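Local coordinates for hypothetical protein BA_2335 (Bacillus anthracis, PDB 4H4N) that is of unknown function but folds as a small all-beta protein with a two-stranded and a three-stranded antiparallel sheet, at residues Thr22-Gly25 with Pro26-Val30. Numbering follows the deposited sequence. Where two conformers were deposited one is given.
Sequences TFFG and PYNEV
A beta hairpin carries the chain from strand 17-24 into strand 30-38, with a type I turn from Gly25 to Asn28 at its head. Asn28 N hydrogen-bonds Gly25 O at 3.1 Å. Gly25 N then bonds Glu29 O at 2.9 Å, and the CA-H of Phe24 meets the same oxygen, so Glu29 O takes up two contacts. Asn28, with positive phi (68°), takes the left-handed position that follows a type I turn in a G1 bulge. The Glu29 side chain bends at chi2 (-79°) and folds back over Gly25, which has no CB to obstruct it. There Glu29 OE1 accepts a hydrogen bond from Tyr27 N at 2.9 Å, tying the carboxylate to the turn.

Beyond the turn, Phe24 and Val30 form a non-hydrogen-bonded antiparallel pair. Phe24 turns an edge to Asn28 O, CD1 lying 3.6 Å from that oxygen, and its CE1 packs obliquely against Val30 CG2 at 3.7 Å. Thr22 adds its methyl, CG2, which is 3.8 Å from Val30 CG1; Thr22 OG1 is hydrogen-bonded to Asn33 OD1 on strand 30-38. On the other flank of strand 17-24 runs strand 56-63, whose Lys56 makes a cation-pi contact with Phe24.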
loop_
_atom_site.group_PDB
_atom_site.type_symbol
_atom_site.label_atom_id
_atom_site.label_comp_id
_atom_site.label_asym_id
_atom_site.label_seq_id
_atom_site.Cartn_x
_atom_site.Cartn_y
_atom_site.Cartn_z
ATOM N N THR A 22 -5.450 0.700 -0.319
ATOM C CA THR A 22 -6.706 1.126 -0.907
ATOM C C THR A 22 -7.110 2.460 -0.311
ATOM O O THR A 22 -7.142 2.620 0.903
ATOM C CB THR A 22 -7.808 0.085 -0.647
ATOM O OG1 THR A 22 -7.397 -1.183 -1.155
ATOM C CG2 THR A 22 -9.093 0.492 -1.328
ATOM N N PHE A 23 -7.414 3.415 -1.180
ATOM C CA PHE A 23 -7.883 4.737 -0.787
ATOM C C PHE A 23 -9.395 4.787 -0.909
ATOM O O PHE A 23 -9.956 4.340 -1.915
ATOM C CB PHE A 23 -7.259 5.808 -1.697
ATOM C CG PHE A 23 -5.769 5.954 -1.504
ATOM C CD1 PHE A 23 -5.269 6.746 -0.494
ATOM C CD2 PHE A 23 -4.867 5.298 -2.308
ATOM C CE1 PHE A 23 -3.896 6.896 -0.300
ATOM C CE2 PHE A 23 -3.497 5.435 -2.113
ATOM C CZ PHE A 23 -3.022 6.236 -1.111
ATOM N N PHE A 24 -10.044 5.341 0.109
ATOM C CA PHE A 24 -11.495 5.408 0.215
ATOM C C PHE A 24 -11.964 6.838 0.329
ATOM O O PHE A 24 -11.271 7.699 0.862
ATOM C CB PHE A 24 -11.977 4.660 1.476
ATOM C CG PHE A 24 -11.713 3.177 1.458
ATOM C CD1 PHE A 24 -12.628 2.282 0.930
ATOM C CD2 PHE A 24 -10.520 2.663 1.955
ATOM C CE1 PHE A 24 -12.372 0.927 0.918
ATOM C CE2 PHE A 24 -10.279 1.305 1.945
ATOM C CZ PHE A 24 -11.213 0.438 1.443
ATOM N N GLY A 25 -13.189 7.075 -0.140
ATOM C CA GLY A 25 -13.824 8.371 -0.039
ATOM C C GLY A 25 -14.849 8.441 1.081
ATOM O O GLY A 25 -14.959 7.551 1.923
ATOM N N PRO A 26 -15.633 9.533 1.099
ATOM C CA PRO A 26 -16.537 9.807 2.231
ATOM C C PRO A 26 -17.621 8.787 2.424
ATOM O O PRO A 26 -18.098 8.599 3.536
ATOM C CB PRO A 26 -17.173 11.159 1.882
ATOM C CG PRO A 26 -16.866 11.413 0.479
ATOM C CD PRO A 26 -15.633 10.636 0.124
ATOM N N TYR A 27 -18.010 8.134 1.335
ATOM C CA TYR A 27 -19.075 7.151 1.332
ATOM C C TYR A 27 -18.541 5.741 1.357
ATOM O O TYR A 27 -19.226 4.821 0.923
ATOM C CB TYR A 27 -19.925 7.329 0.083
ATOM C CG TYR A 27 -20.337 8.754 -0.125
ATOM C CD1 TYR A 27 -21.313 9.336 0.668
ATOM C CD2 TYR A 27 -19.740 9.522 -1.102
ATOM C CE1 TYR A 27 -21.691 10.657 0.482
ATOM C CE2 TYR A 27 -20.101 10.832 -1.291
ATOM C CZ TYR A 27 -21.084 11.400 -0.510
ATOM O OH TYR A 27 -21.434 12.711 -0.728
ATOM N N ASN A 28 -17.293 5.579 1.798
ATOM C CA ASN A 28 -16.677 4.277 1.910
ATOM C C ASN A 28 -16.415 3.624 0.562
ATOM O O ASN A 28 -16.171 2.428 0.494
ATOM C CB ASN A 28 -17.546 3.368 2.810
ATOM C CG ASN A 28 -16.784 2.268 3.456
ATOM O OD1 ASN A 28 -15.667 2.479 3.919
ATOM N ND2 ASN A 28 -17.401 1.089 3.561
ATOM N N GLU A 29 -16.464 4.405 -0.507
ATOM C CA GLU A 29 -16.205 3.908 -1.836
ATOM C C GLU A 29 -14.714 3.844 -2.102
ATOM O O GLU A 29 -13.954 4.665 -1.598
ATOM C CB GLU A 29 -16.896 4.809 -2.878
ATOM C CG GLU A 29 -16.221 6.158 -3.226
ATOM C CD GLU A 29 -16.414 7.325 -2.251
ATOM O OE1 GLU A 29 -16.818 7.139 -1.108
ATOM O OE2 GLU A 29 -16.131 8.473 -2.658
ATOM N N VAL A 30 -14.297 2.862 -2.894
ATOM C CA VAL A 30 -12.914 2.747 -3.298
ATOM C C VAL A 30 -12.619 3.771 -4.381
ATOM O O VAL A 30 -13.313 3.835 -5.399
ATOM C CB VAL A 30 -12.613 1.348 -3.831
ATOM C CG1 VAL A 30 -11.199 1.297 -4.396
ATOM C CG2 VAL A 30 -12.796 0.329 -2.752
#